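Local coordinates for protein esterase (Rhizomucor miehei CAU432, PDB 4WY8) that hydrolyses carboxylic esters as a carboxylesterase, probably with the catalytic machinery of the alpha/beta hydrolase fold, at residues L190-T195 with I256-D261; T201-Q206 with L263-E268; L250-V255 with G278-A283. All blocks are in the same frame, centred on the assembly; numbering follows the deposited sequence.

Interaction 1 (L190-T195 with I256-D261)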
loop_
_atom_site.group_PDB
_atom_site.type_symbol
_atom_site.label_atom_id
_atom_site.label_comp_id
_atom_site.label_asym_id
_atom_site.label_seq_id
_atom_site.Cartn_x
_atom_site.Cartn_y
_atom_site.Cartn_z
ATOM N N LEU A 190 8.216 -8.535 -2.940
ATOM C CA LEU A 190 9.273 -8.555 -1.923
ATOM C C LEU A 190 8.792 -7.928 -0.611
ATOM O O LEU A 190 8.601 -6.718 -0.509
ATOM C CB LEU A 190 10.529 -7.824 -2.416
ATOM C CG LEU A 190 11.084 -8.114 -3.817
ATOM C CD1 LEU A 190 12.373 -7.312 -4.043
ATOM C CD2 LEU A 190 11.333 -9.595 -4.042
ATOM N N ILE A 191 8.567 -8.773 0.383
ATOM C CA ILE A 191 8.079 -8.326 1.675
ATOM C C ILE A 191 9.230 -8.202 2.648
ATOM O O ILE A 191 9.856 -9.203 2.998
ATOM C CB ILE A 191 7.041 -9.291 2.246
ATOM C CG1 ILE A 191 5.918 -9.512 1.230
ATOM C CG2 ILE A 191 6.494 -8.767 3.570
ATOM C CD1 ILE A 191 4.945 -10.609 1.636
ATOM N N TYR A 192 9.454 -6.974 3.103
ATOM C CA TYR A 192 10.639 -6.553 3.853
ATOM C C TYR A 192 11.845 -7.461 3.630
ATOM O O TYR A 192 12.257 -8.205 4.517
ATOM C CB TYR A 192 10.312 -6.410 5.367
ATOM C CG TYR A 192 9.441 -7.485 6.041
ATOM C CD1 TYR A 192 9.754 -8.832 5.949
ATOM C CD2 TYR A 192 8.334 -7.125 6.822
ATOM C CE1 TYR A 192 8.977 -9.811 6.585
ATOM C CE2 TYR A 192 7.537 -8.095 7.462
ATOM C CZ TYR A 192 7.869 -9.434 7.348
ATOM O OH TYR A 192 7.095 -10.404 7.994
ATOM N N PRO A 193 12.417 -7.400 2.412
ATOM C CA PRO A 193 13.515 -8.307 2.027
ATOM C C PRO A 193 14.870 -7.994 2.656
ATOM O O PRO A 193 15.104 -6.846 3.041
ATOM C CB PRO A 193 13.591 -8.135 0.490
ATOM C CG PRO A 193 13.115 -6.741 0.257
ATOM C CD PRO A 193 12.022 -6.511 1.302
ATOM N N VAL A 194 15.722 -9.017 2.774
ATOM C CA VAL A 194 17.143 -8.827 3.000
ATOM C C VAL A 194 17.790 -8.564 1.641
ATOM O O VAL A 194 17.601 -9.349 0.710
ATOM C CB VAL A 194 17.813 -10.074 3.646
ATOM C CG1 VAL A 194 19.265 -9.764 4.038
ATOM C CG2 VAL A 194 17.013 -10.561 4.829
ATOM N N THR A 195 18.499 -7.445 1.499
ATOM C CA THR A 195 19.141 -7.125 0.224
ATOM C C THR A 195 20.616 -6.759 0.366
ATOM O O THR A 195 21.284 -6.523 -0.639
ATOM C CB THR A 195 18.472 -5.949 -0.502
ATOM O OG1 THR A 195 18.686 -4.743 0.243
ATOM C CG2 THR A 195 16.993 -6.190 -0.705
ATOM N N ILE A 256 7.614 -4.143 -0.307
ATOM C CA ILE A 256 6.935 -3.672 0.900
ATOM C C ILE A 256 7.908 -3.631 2.063
ATOM O O ILE A 256 8.552 -4.640 2.372
ATOM C CB ILE A 256 5.723 -4.571 1.245
ATOM C CG1 ILE A 256 4.655 -4.443 0.163
ATOM C CG2 ILE A 256 5.092 -4.161 2.572
ATOM C CD1 ILE A 256 3.694 -5.599 0.172
ATOM N N THR A 257 8.027 -2.476 2.710
ATOM C CA THR A 257 8.942 -2.369 3.855
ATOM C C THR A 257 8.185 -1.980 5.128
ATOM O O THR A 257 7.064 -1.410 5.071
ATOM C CB THR A 257 10.072 -1.320 3.616
ATOM O OG1 THR A 257 9.502 -0.036 3.317
ATOM C CG2 THR A 257 11.001 -1.762 2.474
ATOM N N ALA A 258 8.791 -2.307 6.272
ATOM C CA ALA A 258 8.232 -1.959 7.570
ATOM C C ALA A 258 8.952 -0.750 8.134
ATOM O O ALA A 258 10.185 -0.651 8.046
ATOM C CB ALA A 258 8.333 -3.153 8.546
ATOM N N GLU A 259 8.194 0.157 8.740
ATOM C CA GLU A 259 8.788 1.355 9.321
ATOM C C GLU A 259 9.786 1.025 10.438
ATOM O O GLU A 259 10.878 1.581 10.470
ATOM C CB GLU A 259 7.712 2.288 9.856
ATOM C CG GLU A 259 8.283 3.571 10.444
ATOM C CD GLU A 259 7.220 4.411 11.126
ATOM O OE1 GLU A 259 6.233 3.815 11.617
ATOM O OE2 GLU A 259 7.387 5.654 11.199
ATOM N N ALA A 260 9.421 0.140 11.360
ATOM C CA ALA A 260 10.336 -0.173 12.469
ATOM C C ALA A 260 11.056 -1.495 12.238
ATOM O O ALA A 260 10.704 -2.498 12.839
ATOM C CB ALA A 260 9.589 -0.196 13.788
ATOM N N ASP A 261 12.058 -1.491 11.358
ATOM C CA ASP A 261 12.705 -2.723 10.880
ATOM C C ASP A 261 14.140 -2.389 10.525
ATOM O O ASP A 261 14.389 -1.380 9.842
ATOM C CB ASP A 261 11.954 -3.289 9.656
ATOM C CG ASP A 261 12.548 -4.620 9.121
ATOM O OD1 ASP A 261 13.523 -5.185 9.697
ATOM O OD2 ASP A 261 11.982 -5.140 8.120
#
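Tyr192 and Asp261 are brought together by different first torsions: in Tyr192, CG sits between the backbone N and the carbonyl carbon (chi1 42°), whereas in Asp261 it is anti to the backbone N (chi1 -178°), extending the carboxylate toward the tyrosine. The setting is the C-terminal ends of the central strands of an alpha/beta hydrolase fold, where parallel strands 188-191 and 253-258 run out into loops. Two backbone bonds join them. Ile256 N donates almost straight to Leu190 O at 2.8 Å; one step on, Tyr192 N reaches Ile256 O at 2.6 Å, a short bond bent at its hydrogen, just where the first strand gives way to a turn. The bridged Ile191 and Ile256 send their side chains to the same face of the sheet, which Ile306 and Ile310 of helix 301-322 cover. Beyond the strand ends Tyr192 and Asp261 cross at about a right angle, ring and carboxylate planes 85° apart. Asp261 OD2 rests 3.5 Å from Tyr192 CB, but its polar partner is His291 ND1, which it holds by a hydrogen bond; with Ser164 on a probable nucleophile elbow, these residues fit a Ser-His-Asp catalytic triad. The Tyr192 ring also meets the His291 ring, and its OH is bonded to Phe294 N, so the tyrosine packs against the probable triad and is anchored at both ends. Ala258 CB approaches Tyr192 CD2 obliquely at 4.3 Å, while one ring face is covered by Ile191 CG2, 3.8 Å above the plane and over the ring centre.

Interaction 2 (T201-Q206 with L263-E268)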
loop_
_atom_site.group_PDB
_atom_site.type_symbol
_atom_site.label_atom_id
_atom_site.label_comp_id
_atom_site.label_asym_id
_atom_site.label_seq_id
_atom_site.Cartn_x
_atom_site.Cartn_y
_atom_site.Cartn_z
ATOM N N THR A 201 23.389 0.477 8.668
ATOM C CA THR A 201 22.506 1.449 8.030
ATOM C C THR A 201 21.760 2.157 9.146
ATOM O O THR A 201 21.780 1.693 10.294
ATOM C CB THR A 201 21.490 0.783 7.041
ATOM O OG1 THR A 201 20.566 -0.050 7.770
ATOM C CG2 THR A 201 22.218 -0.063 5.965
ATOM N N ASP A 202 21.108 3.270 8.834
ATOM C CA ASP A 202 20.378 4.017 9.859
ATOM C C ASP A 202 19.258 3.213 10.525
ATOM O O ASP A 202 19.031 3.360 11.735
ATOM C CB ASP A 202 19.800 5.306 9.281
ATOM C CG ASP A 202 20.844 6.385 9.116
ATOM O OD1 ASP A 202 22.046 6.092 9.348
ATOM O OD2 ASP A 202 20.458 7.525 8.759
ATOM N N SER A 203 18.560 2.375 9.753
ATOM C CA SER A 203 17.471 1.590 10.316
ATOM C C SER A 203 18.057 0.508 11.202
ATOM O O SER A 203 17.469 0.158 12.230
ATOM C CB SER A 203 16.579 0.980 9.221
ATOM O OG SER A 203 17.287 0.130 8.337
ATOM N N TYR A 204 19.209 -0.036 10.808
ATOM C CA TYR A 204 19.923 -1.012 11.651
ATOM C C TYR A 204 20.309 -0.405 13.006
ATOM O O TYR A 204 20.208 -1.072 14.042
ATOM C CB TYR A 204 21.181 -1.544 10.949
ATOM C CG TYR A 204 21.044 -2.934 10.358
ATOM C CD1 TYR A 204 21.092 -4.063 11.173
ATOM C CD2 TYR A 204 20.868 -3.119 8.973
ATOM C CE1 TYR A 204 20.966 -5.349 10.629
ATOM C CE2 TYR A 204 20.752 -4.381 8.428
ATOM C CZ TYR A 204 20.802 -5.491 9.259
ATOM O OH TYR A 204 20.692 -6.746 8.719
ATOM N N LYS A 205 20.807 0.834 12.987
ATOM C CA LYS A 205 21.127 1.564 14.221
ATOM C C LYS A 205 19.901 1.841 15.075
ATOM O O LYS A 205 19.903 1.627 16.294
ATOM C CB LYS A 205 21.811 2.896 13.903
ATOM C CG LYS A 205 23.162 2.728 13.254
ATOM C CD LYS A 205 23.769 4.066 12.860
ATOM C CE LYS A 205 25.274 3.969 12.928
ATOM N NZ LYS A 205 25.905 4.883 11.948
ATOM N N GLN A 206 18.852 2.345 14.435
ATOM C CA GLN A 206 17.678 2.766 15.182
ATOM C C GLN A 206 16.907 1.588 15.773
ATOM O O GLN A 206 16.349 1.688 16.871
ATOM C CB GLN A 206 16.752 3.605 14.299
ATOM C CG GLN A 206 15.623 4.197 15.102
ATOM C CD GLN A 206 14.766 5.142 14.300
ATOM O OE1 GLN A 206 15.051 5.420 13.137
ATOM N NE2 GLN A 206 13.716 5.659 14.925
ATOM N N LEU A 263 15.890 -3.816 8.440
ATOM C CA LEU A 263 16.057 -4.014 6.995
ATOM C C LEU A 263 15.379 -2.940 6.164
ATOM O O LEU A 263 15.339 -3.032 4.932
ATOM C CB LEU A 263 15.496 -5.390 6.572
ATOM C CG LEU A 263 16.107 -6.617 7.254
ATOM C CD1 LEU A 263 15.457 -7.870 6.728
ATOM C CD2 LEU A 263 17.634 -6.638 7.010
ATOM N N ARG A 264 14.788 -1.947 6.822
ATOM C CA ARG A 264 14.000 -0.956 6.094
ATOM C C ARG A 264 14.790 -0.232 5.016
ATOM O O ARG A 264 14.367 -0.160 3.838
ATOM C CB ARG A 264 13.429 0.076 7.049
ATOM C CG ARG A 264 12.592 1.130 6.330
ATOM C CD ARG A 264 12.111 2.198 7.286
ATOM N NE ARG A 264 13.158 3.157 7.598
ATOM C CZ ARG A 264 13.178 3.898 8.699
ATOM N NH1 ARG A 264 12.211 3.757 9.597
ATOM N NH2 ARG A 264 14.164 4.765 8.907
ATOM N N GLU A 265 15.946 0.298 5.412
ATOM C CA GLU A 265 16.720 1.139 4.490
ATOM C C GLU A 265 17.231 0.389 3.265
ATOM O O GLU A 265 17.148 0.920 2.165
ATOM C CB GLU A 265 17.860 1.808 5.245
ATOM C CG GLU A 265 17.328 2.914 6.140
ATOM C CD GLU A 265 16.452 3.895 5.359
ATOM O OE1 GLU A 265 16.921 4.380 4.308
ATOM O OE2 GLU A 265 15.284 4.156 5.751
ATOM N N GLU A 266 17.722 -0.842 3.430
ATOM C CA GLU A 266 18.232 -1.594 2.290
ATOM C C GLU A 266 17.120 -2.067 1.336
ATOM O O GLU A 266 17.341 -2.160 0.123
ATOM C CB GLU A 266 19.068 -2.776 2.783
ATOM C CG GLU A 266 18.291 -3.777 3.620
ATOM C CD GLU A 266 19.207 -4.719 4.377
ATOM O OE1 GLU A 266 19.782 -4.257 5.398
ATOM O OE2 GLU A 266 19.335 -5.917 3.992
ATOM N N GLY A 267 15.934 -2.357 1.874
ATOM C CA GLY A 267 14.781 -2.713 1.057
ATOM C C GLY A 267 14.345 -1.527 0.219
ATOM O O GLY A 267 14.095 -1.654 -1.005
ATOM N N GLU A 268 14.228 -0.366 0.870
ATOM C CA GLU A 268 13.873 0.838 0.122
ATOM C C GLU A 268 14.961 1.255 -0.909
ATOM O O GLU A 268 14.632 1.614 -2.050
ATOM C CB GLU A 268 13.542 1.977 1.104
ATOM C CG GLU A 268 12.280 1.625 1.920
ATOM C CD GLU A 268 11.709 2.750 2.771
ATOM O OE1 GLU A 268 12.259 3.873 2.774
ATOM O OE2 GLU A 268 10.661 2.507 3.428
HETATM O O HOH W 1 18.885 -1.969 6.228
#
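The Tyr204 ring meets Glu266 at its edge: OE1 lies in the ring plane, 3.2 Å from CE2, and Thr201 OG1 is a second oxygen near that plane. Leu263 CD2 comes in obliquely, 3.5 Å from Tyr204 OH, with the leucine and tyrosine side by side and pointing the same way. The other flat group, the Arg264 guanidinium, has Ser203 CB toward one face and Glu265 OE2 at its edge, where NE donates 3.0 Å to the carboxylate's anti lone pair in a salt bridge between adjacent residues; Arg264 NH1 is hydrogen-bonded to Glu259 O.

Between the flat groups, the chief direct polar link runs through Ser203. Its OG, between the backbone N and the carbonyl carbon (chi1 59°), accepts from Glu265 N at 3.2 Å, nearly straight, and is also hydrogen-bonded to Val262 O. The serine thus ties one helix to the first turn of the other. Glu265 CG packs 3.5 Å from the same oxygen. Water 1 adds an indirect link: it accepts from Thr201 OG1 at 3.0 Å and from Glu266 N, and donates to Glu266 OE1 at 2.6 Å. Glu266 OE2 is hydrogen-bonded to Thr195 N and Asp196 N. Thr201 is itself the N-cap of its helix, its OG1 weakly accepting from Tyr204 N.

The motif is an antiparallel helix pair, short helix 202-206 against the start of helix 264-276, axes 9.0 Å apart at 161°. Met218 of helix 215-225 packs on both Tyr204 and Leu263, Leu263 also touches His291 of the probable triad, and helix 264-276 leads on from strand 253-258 toward strand 281-286.

Interaction 3 (L250-V255 with G278-A283)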
loop_
_atom_site.group_PDB
_atom_site.type_symbol
_atom_site.label_atom_id
_atom_site.label_comp_id
_atom_site.label_asym_id
_atom_site.label_seq_id
_atom_site.Cartn_x
_atom_site.Cartn_y
_atom_site.Cartn_z
ATOM N N LEU A 250 13.859 -6.705 -15.211
ATOM C CA LEU A 250 13.397 -7.651 -14.187
ATOM C C LEU A 250 11.863 -7.646 -14.132
ATOM O O LEU A 250 11.206 -6.719 -14.655
ATOM C CB LEU A 250 13.996 -7.294 -12.827
ATOM C CG LEU A 250 15.481 -7.617 -12.678
ATOM C CD1 LEU A 250 15.950 -7.299 -11.277
ATOM C CD2 LEU A 250 15.783 -9.051 -13.039
ATOM N N PRO A 251 11.271 -8.669 -13.492
ATOM C CA PRO A 251 9.802 -8.671 -13.480
ATOM C C PRO A 251 9.184 -7.533 -12.667
ATOM O O PRO A 251 9.779 -7.035 -11.710
ATOM C CB PRO A 251 9.456 -10.051 -12.893
ATOM C CG PRO A 251 10.664 -10.902 -13.200
ATOM C CD PRO A 251 11.834 -9.953 -13.033
ATOM N N ARG A 252 8.020 -7.081 -13.110
ATOM C CA ARG A 252 7.178 -6.120 -12.378
ATOM C C ARG A 252 7.199 -6.413 -10.856
ATOM O O ARG A 252 7.004 -7.559 -10.431
ATOM C CB ARG A 252 5.751 -6.193 -12.942
ATOM C CG ARG A 252 4.691 -5.387 -12.225
ATOM C CD ARG A 252 3.306 -5.604 -12.907
ATOM N NE ARG A 252 2.199 -5.452 -11.957
ATOM C CZ ARG A 252 1.628 -4.290 -11.672
ATOM N NH1 ARG A 252 2.057 -3.184 -12.273
ATOM N NH2 ARG A 252 0.640 -4.224 -10.777
ATOM N N ALA A 253 7.483 -5.393 -10.050
ATOM C CA ALA A 253 7.844 -5.614 -8.648
ATOM C C ALA A 253 6.986 -4.841 -7.664
ATOM O O ALA A 253 6.656 -3.674 -7.892
ATOM C CB ALA A 253 9.300 -5.236 -8.423
ATOM N N LEU A 254 6.670 -5.498 -6.550
ATOM C CA LEU A 254 6.062 -4.851 -5.384
ATOM C C LEU A 254 7.001 -5.048 -4.201
ATOM O O LEU A 254 7.285 -6.178 -3.813
ATOM C CB LEU A 254 4.666 -5.422 -5.097
ATOM C CG LEU A 254 3.949 -5.011 -3.792
ATOM C CD1 LEU A 254 3.704 -3.506 -3.732
ATOM C CD2 LEU A 254 2.614 -5.794 -3.585
ATOM N N VAL A 255 7.515 -3.943 -3.665
ATOM C CA VAL A 255 8.462 -3.991 -2.561
ATOM C C VAL A 255 7.803 -3.345 -1.352
ATOM O O VAL A 255 7.425 -2.159 -1.387
ATOM C CB VAL A 255 9.783 -3.269 -2.910
ATOM C CG1 VAL A 255 10.827 -3.418 -1.770
ATOM C CG2 VAL A 255 10.345 -3.831 -4.197
ATOM N N GLY A 278 14.700 1.175 -14.683
ATOM C CA GLY A 278 13.580 1.228 -15.619
ATOM C C GLY A 278 12.538 0.128 -15.421
ATOM O O GLY A 278 11.772 -0.201 -16.340
ATOM N N ASN A 279 12.494 -0.456 -14.228
ATOM C CA ASN A 279 11.519 -1.501 -13.999
ATOM C C ASN A 279 10.178 -0.934 -13.566
ATOM O O ASN A 279 10.097 0.217 -13.175
ATOM C CB ASN A 279 12.060 -2.505 -12.978
ATOM C CG ASN A 279 13.189 -3.350 -13.541
ATOM O OD1 ASN A 279 12.978 -4.147 -14.479
ATOM N ND2 ASN A 279 14.393 -3.208 -12.968
ATOM N N ASP A 280 9.123 -1.738 -13.684
ATOM C CA ASP A 280 7.794 -1.422 -13.129
ATOM C C ASP A 280 7.773 -1.747 -11.619
ATOM O O ASP A 280 7.562 -2.900 -11.222
ATOM C CB ASP A 280 6.717 -2.224 -13.878
ATOM C CG ASP A 280 5.284 -1.908 -13.415
ATOM O OD1 ASP A 280 5.084 -1.130 -12.444
ATOM O OD2 ASP A 280 4.341 -2.471 -14.029
ATOM N N VAL A 281 7.977 -0.735 -10.784
ATOM C CA VAL A 281 8.215 -0.966 -9.357
ATOM C C VAL A 281 7.220 -0.188 -8.504
ATOM O O VAL A 281 7.069 1.029 -8.666
ATOM C CB VAL A 281 9.659 -0.558 -8.964
ATOM C CG1 VAL A 281 9.976 -0.973 -7.520
ATOM C CG2 VAL A 281 10.648 -1.204 -9.909
ATOM N N THR A 282 6.536 -0.894 -7.605
ATOM C CA THR A 282 5.686 -0.247 -6.614
ATOM C C THR A 282 6.360 -0.480 -5.259
ATOM O O THR A 282 6.592 -1.626 -4.883
ATOM C CB THR A 282 4.245 -0.827 -6.639
ATOM O OG1 THR A 282 3.740 -0.779 -7.976
ATOM C CG2 THR A 282 3.299 -0.064 -5.712
ATOM N N ALA A 283 6.742 0.595 -4.568
ATOM C CA ALA A 283 7.464 0.487 -3.283
ATOM C C ALA A 283 6.708 1.246 -2.213
ATOM O O ALA A 283 6.387 2.424 -2.371
ATOM C CB ALA A 283 8.903 1.018 -3.399
HETATM O O HOH W 2 9.610 -4.411 -14.633
HETATM O O HOH W 3 4.479 -2.495 -9.688
#
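Ala253 and Val255 grip Asp280 and Thr282 in the tight part of this contact, a parallel ladder of three nearly straight bonds: Ala253 N to Asp280 O, Thr282 N to Ala253 O and Val255 N to Thr282 O, each 2.8 Å. Val281 CG1 lies 4.4 Å from Val255 CG2 on the face turned to helix 264-276, and Leu254 CD1 lies 4.0 Å from Thr282 CB on the face turned to Trp313. Strands 253-258 and 281-286, with helix 264-276 between them, form a beta-alpha-beta crossover, the second strand being outermost in this chain's sheet. Toward the strand starts the contact turns polar and opens to solvent at Asp280. Arg252, its chain extended alongside Asp280, gives NH1 to Asp280 OD2 at 3.0 Å in a salt bridge; the acceptor lies in the guanidinium plane, but the bond meets the carboxylate on its syn side, 31° out of plane. Arg252 NE bonds to Thr317 OG1, and NH1 pairs as well with Glu305 of the second subunit. Further out, Asn279 OD1 accepts from Leu250 N at 2.8 Å, while water 2 bridges Leu250 O and Asp280 N.

Strand 253-258 runs through interactions 1 and 3: it lies between strands 188-191 and 281-286, which they sample on its two sides, and a probable hydrogen bond, Leu190 N to Leu254 O at 2.7 Å, joins the two contacts. The helices of interaction 2 follow the strands of interaction 1 in the chain, 202-206 after 188-191 and 264-276 after 253-258. Between interactions 1 and 2, Glu259 O lies 2.7 Å from Arg264 NH1, a probable hydrogen bond. Interaction 1 holds Asp261 of the probable triad and interaction 2 touches its histidine through Leu263; interaction 3 lies further off, its centre about 20 Å from that of interaction 2, and all three reach the second subunit.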